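Sensory box/GGDEF domain protein (Colwellia psychrerythraea, PDB 3LYX) probably senses a signal through this PAS domain and passes it to a GGDEF domain, the module that typically makes cyclic di-GMP. Local coordinates at residues V21-W32 with K44-L55. Numbering follows the deposited sequence.
Sequences VVTDLQGFIIDW and KEQAIGQPVNML
Three short backbone hydrogen bonds join G27-I29 to G49-V52. V52 N donates a hydrogen bond to G27 O, and I29 N donates one to Q50 O, both nearly in line with the carbonyl, whereas G49 N reaches I29 O (2.6 Å) at a tilt. F28 and P51 thus form a single beta bridge; proline suits this place because the bonds fall on its neighbours. G49 lies in the type II turn A47-Q50, where its phi/psi of 92/-6° would jam a CB against the preceding carbonyl.

The hairpin end that offers G27 is held by D24, whose OD1 accepts from Q26 N, making an Asx turn, and from F28 N on the opposite face of the carboxylate.

Aliphatic side chains pack against both carbonyls and carbons. V52 lays CB and CG1 beside G27 O, and in an apolar contact its CB meets T23 CG2 at 3.8 Å. The branched I29 sets CB 3.4 Å from A47 O, while its CD1 lies 4.2 Å from A47 CB. At the bridge, F28 CE1 lies 3.7 Å from P51 CB.

W32 turns CG anti to its backbone N (chi1 178°), which lays one face of the indole against A47 CB. The small methyl allows a close CH-pi contact, CB lying 3.5 Å from the centroid of the six-membered ring, while L55 CD1 meets the ring edge at CZ3 (3.8 Å). The indole NE1 bonds to Y42 O. An alanine in place of W32 would remove this platform and is likely to leave a gap between A47 and L55, with Y42 O losing its indole donor. K44 runs its aliphatic chain past W32 O, CE at 3.1 Å.

The arrangement is characteristic of the PAS fold: the first beta hairpin, at one margin of the antiparallel sheet, is joined to the helical connection that follows it.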
loop_
_atom_site.group_PDB
_atom_site.type_symbol
_atom_site.label_atom_id
_atom_site.label_comp_id
_atom_site.label_asym_id
_atom_site.label_seq_id
_atom_site.Cartn_x
_atom_site.Cartn_y
_atom_site.Cartn_z
ATOM N N VAL B 21 -7.723 -5.748 0.138
ATOM C CA VAL B 21 -8.879 -6.521 0.582
ATOM C C VAL B 21 -8.382 -7.910 0.938
ATOM O O VAL B 21 -7.933 -8.664 0.068
ATOM C CB VAL B 21 -9.960 -6.644 -0.515
ATOM C CG1 VAL B 21 -11.162 -7.426 0.015
ATOM C CG2 VAL B 21 -10.392 -5.264 -0.971
ATOM N N VAL B 22 -8.449 -8.232 2.224
ATOM C CA VAL B 22 -8.012 -9.526 2.722
ATOM C C VAL B 22 -9.242 -10.408 2.944
ATOM O O VAL B 22 -10.196 -9.975 3.586
ATOM C CB VAL B 22 -7.260 -9.359 4.045
ATOM C CG1 VAL B 22 -6.690 -10.691 4.494
ATOM C CG2 VAL B 22 -6.157 -8.312 3.883
ATOM N N THR B 23 -9.215 -11.635 2.420
ATOM C CA THR B 23 -10.345 -12.562 2.554
ATOM C C THR B 23 -9.965 -13.905 3.160
ATOM O O THR B 23 -8.782 -14.254 3.230
ATOM C CB THR B 23 -10.992 -12.870 1.182
ATOM O OG1 THR B 23 -9.993 -13.388 0.297
ATOM C CG2 THR B 23 -11.610 -11.620 0.573
ATOM N N ASP B 24 -10.970 -14.663 3.597
ATOM C CA ASP B 24 -10.706 -15.981 4.157
ATOM C C ASP B 24 -10.783 -16.996 3.031
ATOM O O ASP B 24 -10.980 -16.630 1.872
ATOM C CB ASP B 24 -11.694 -16.353 5.280
ATOM C CG ASP B 24 -13.156 -16.383 4.823
ATOM O OD1 ASP B 24 -13.430 -16.554 3.613
ATOM O OD2 ASP B 24 -14.037 -16.248 5.700
ATOM N N LEU B 25 -10.615 -18.269 3.374
ATOM C CA LEU B 25 -10.648 -19.338 2.388
ATOM C C LEU B 25 -11.920 -19.369 1.578
ATOM O O LEU B 25 -11.943 -19.932 0.485
ATOM C CB LEU B 25 -10.473 -20.693 3.063
ATOM C CG LEU B 25 -9.069 -21.019 3.557
ATOM C CD1 LEU B 25 -9.067 -22.427 4.151
ATOM C CD2 LEU B 25 -8.086 -20.920 2.393
ATOM N N GLN B 26 -12.978 -18.764 2.106
ATOM C CA GLN B 26 -14.251 -18.754 1.403
ATOM C C GLN B 26 -14.645 -17.419 0.782
ATOM O O GLN B 26 -15.805 -17.209 0.433
ATOM C CB GLN B 26 -15.337 -19.251 2.339
ATOM C CG GLN B 26 -14.952 -20.577 2.970
ATOM C CD GLN B 26 -16.137 -21.333 3.503
ATOM O OE1 GLN B 26 -16.897 -20.814 4.318
ATOM N NE2 GLN B 26 -16.304 -22.573 3.048
ATOM N N GLY B 27 -13.678 -16.517 0.650
ATOM C CA GLY B 27 -13.948 -15.233 0.030
ATOM C C GLY B 27 -14.702 -14.188 0.830
ATOM O O GLY B 27 -15.270 -13.260 0.249
ATOM N N PHE B 28 -14.726 -14.330 2.149
ATOM C CA PHE B 28 -15.399 -13.349 2.999
ATOM C C PHE B 28 -14.345 -12.360 3.478
ATOM O O PHE B 28 -13.266 -12.753 3.913
ATOM C CB PHE B 28 -16.090 -14.047 4.177
ATOM C CG PHE B 28 -17.325 -14.799 3.771
ATOM C CD1 PHE B 28 -18.519 -14.123 3.548
ATOM C CD2 PHE B 28 -17.267 -16.163 3.498
ATOM C CE1 PHE B 28 -19.641 -14.792 3.048
ATOM C CE2 PHE B 28 -18.381 -16.839 2.998
ATOM C CZ PHE B 28 -19.568 -16.148 2.772
ATOM N N ILE B 29 -14.659 -11.075 3.385
ATOM C CA ILE B 29 -13.711 -10.034 3.768
ATOM C C ILE B 29 -13.383 -10.061 5.251
ATOM O O ILE B 29 -14.275 -10.053 6.098
ATOM C CB ILE B 29 -14.247 -8.641 3.365
ATOM C CG1 ILE B 29 -14.544 -8.648 1.860
ATOM C CG2 ILE B 29 -13.237 -7.552 3.726
ATOM C CD1 ILE B 29 -15.095 -7.352 1.311
ATOM N N ILE B 30 -12.093 -10.111 5.558
ATOM C CA ILE B 30 -11.661 -10.135 6.939
ATOM C C ILE B 30 -10.902 -8.864 7.314
ATOM O O ILE B 30 -10.793 -8.532 8.490
ATOM C CB ILE B 30 -10.812 -11.393 7.234
ATOM C CG1 ILE B 30 -9.702 -11.540 6.190
ATOM C CG2 ILE B 30 -11.710 -12.627 7.262
ATOM C CD1 ILE B 30 -8.773 -12.714 6.459
ATOM N N ASP B 31 -10.380 -8.157 6.314
ATOM C CA ASP B 31 -9.683 -6.885 6.543
ATOM C C ASP B 31 -9.907 -6.007 5.316
ATOM O O ASP B 31 -10.046 -6.500 4.194
ATOM C CB ASP B 31 -8.190 -7.075 6.842
ATOM C CG ASP B 31 -7.682 -6.101 7.929
ATOM O OD1 ASP B 31 -6.609 -6.348 8.511
ATOM O OD2 ASP B 31 -8.356 -5.086 8.209
ATOM N N TRP B 32 -9.950 -4.701 5.547
ATOM C CA TRP B 32 -10.270 -3.721 4.516
ATOM C C TRP B 32 -9.597 -2.416 4.943
ATOM O O TRP B 32 -9.776 -1.988 6.081
ATOM C CB TRP B 32 -11.808 -3.609 4.525
ATOM C CG TRP B 32 -12.490 -2.647 3.607
ATOM C CD1 TRP B 32 -12.827 -1.352 3.877
ATOM C CD2 TRP B 32 -13.021 -2.937 2.312
ATOM N NE1 TRP B 32 -13.543 -0.820 2.835
ATOM C CE2 TRP B 32 -13.676 -1.771 1.858
ATOM C CE3 TRP B 32 -13.008 -4.072 1.488
ATOM C CZ2 TRP B 32 -14.312 -1.705 0.619
ATOM C CZ3 TRP B 32 -13.640 -4.008 0.255
ATOM C CH2 TRP B 32 -14.285 -2.831 -0.168
ATOM N N LYS B 44 -15.077 0.093 6.458
ATOM C CA LYS B 44 -14.723 -1.177 7.095
ATOM C C LYS B 44 -15.938 -1.884 7.703
ATOM O O LYS B 44 -16.089 -3.101 7.573
ATOM C CB LYS B 44 -13.666 -0.974 8.191
ATOM C CG LYS B 44 -12.374 -0.314 7.730
ATOM C CD LYS B 44 -11.267 -0.483 8.774
ATOM C CE LYS B 44 -9.945 0.170 8.338
ATOM N NZ LYS B 44 -10.040 1.659 8.343
ATOM N N GLU B 45 -16.804 -1.113 8.362
ATOM C CA GLU B 45 -18.005 -1.666 8.987
ATOM C C GLU B 45 -18.927 -2.326 7.970
ATOM O O GLU B 45 -19.602 -3.301 8.281
ATOM C CB GLU B 45 -18.801 -0.570 9.706
ATOM C CG GLU B 45 -18.109 0.079 10.889
ATOM C CD GLU B 45 -16.985 0.995 10.466
ATOM O OE1 GLU B 45 -17.184 1.768 9.505
ATOM O OE2 GLU B 45 -15.910 0.948 11.101
ATOM N N GLN B 46 -18.960 -1.790 6.756
ATOM C CA GLN B 46 -19.821 -2.332 5.714
ATOM C C GLN B 46 -19.186 -3.436 4.879
ATOM O O GLN B 46 -19.891 -4.164 4.180
ATOM C CB GLN B 46 -20.260 -1.222 4.768
ATOM C CG GLN B 46 -21.015 -0.090 5.420
ATOM C CD GLN B 46 -21.280 1.029 4.441
ATOM O OE1 GLN B 46 -20.364 1.503 3.764
ATOM N NE2 GLN B 46 -22.535 1.462 4.357
ATOM N N ALA B 47 -17.866 -3.562 4.950
ATOM C CA ALA B 47 -17.157 -4.570 4.160
ATOM C C ALA B 47 -16.767 -5.854 4.895
ATOM O O ALA B 47 -16.992 -6.956 4.390
ATOM C CB ALA B 47 -15.915 -3.941 3.532
ATOM N N ILE B 48 -16.182 -5.718 6.078
ATOM C CA ILE B 48 -15.738 -6.881 6.839
ATOM C C ILE B 48 -16.860 -7.863 7.155
ATOM O O ILE B 48 -17.908 -7.474 7.657
ATOM C CB ILE B 48 -15.052 -6.448 8.148
ATOM C CG1 ILE B 48 -13.801 -5.618 7.821
ATOM C CG2 ILE B 48 -14.656 -7.671 8.957
ATOM C CD1 ILE B 48 -13.138 -5.012 9.030
ATOM N N GLY B 49 -16.629 -9.139 6.859
ATOM C CA GLY B 49 -17.630 -10.162 7.128
ATOM C C GLY B 49 -18.551 -10.424 5.949
ATOM O O GLY B 49 -19.377 -11.342 5.983
ATOM N N GLN B 50 -18.407 -9.610 4.906
ATOM C CA GLN B 50 -19.213 -9.743 3.697
ATOM C C GLN B 50 -18.462 -10.564 2.654
ATOM O O GLN B 50 -17.226 -10.671 2.695
ATOM C CB GLN B 50 -19.523 -8.373 3.079
ATOM C CG GLN B 50 -20.290 -7.391 3.953
ATOM C CD GLN B 50 -21.578 -7.964 4.558
ATOM O OE1 GLN B 50 -22.368 -8.644 3.881
ATOM N NE2 GLN B 50 -21.797 -7.671 5.837
ATOM N N PRO B 51 -19.199 -11.152 1.700
ATOM C CA PRO B 51 -18.556 -11.951 0.661
ATOM C C PRO B 51 -17.882 -10.988 -0.303
ATOM O O PRO B 51 -18.454 -9.965 -0.681
ATOM C CB PRO B 51 -19.727 -12.714 0.037
ATOM C CG PRO B 51 -20.845 -11.749 0.142
ATOM C CD PRO B 51 -20.663 -11.123 1.521
ATOM N N VAL B 52 -16.653 -11.297 -0.680
ATOM C CA VAL B 52 -15.942 -10.417 -1.582
ATOM C C VAL B 52 -16.634 -10.306 -2.939
ATOM O O VAL B 52 -16.411 -9.335 -3.655
ATOM C CB VAL B 52 -14.479 -10.878 -1.778
ATOM C CG1 VAL B 52 -14.431 -12.162 -2.597
ATOM C CG2 VAL B 52 -13.677 -9.772 -2.433
ATOM N N ASN B 53 -17.489 -11.268 -3.296
ATOM C CA ASN B 53 -18.150 -11.167 -4.595
ATOM C C ASN B 53 -19.186 -10.044 -4.651
ATOM O O ASN B 53 -19.734 -9.761 -5.712
ATOM C CB ASN B 53 -18.788 -12.502 -5.033
ATOM C CG ASN B 53 -19.876 -12.991 -4.094
ATOM O OD1 ASN B 53 -20.682 -12.211 -3.588
ATOM N ND2 ASN B 53 -19.920 -14.303 -3.883
ATOM N N MET B 54 -19.449 -9.396 -3.517
ATOM C CA MET B 54 -20.398 -8.290 -3.519
ATOM C C MET B 54 -19.755 -7.126 -4.295
ATOM O O MET B 54 -20.442 -6.184 -4.699
ATOM C CB MET B 54 -20.775 -7.885 -2.076
ATOM C CG MET B 54 -20.074 -6.671 -1.478
ATOM S SD MET B 54 -20.721 -6.195 0.186
ATOM C CE MET B 54 -22.113 -5.339 -0.281
ATOM N N LEU B 55 -18.445 -7.226 -4.537
ATOM C CA LEU B 55 -17.694 -6.197 -5.274
ATOM C C LEU B 55 -17.633 -6.469 -6.784
ATOM O O LEU B 55 -17.157 -5.632 -7.561
ATOM C CB LEU B 55 -16.261 -6.092 -4.739
ATOM C CG LEU B 55 -16.063 -5.858 -3.240
ATOM C CD1 LEU B 55 -14.579 -5.903 -2.930
ATOM C CD2 LEU B 55 -16.670 -4.516 -2.821
#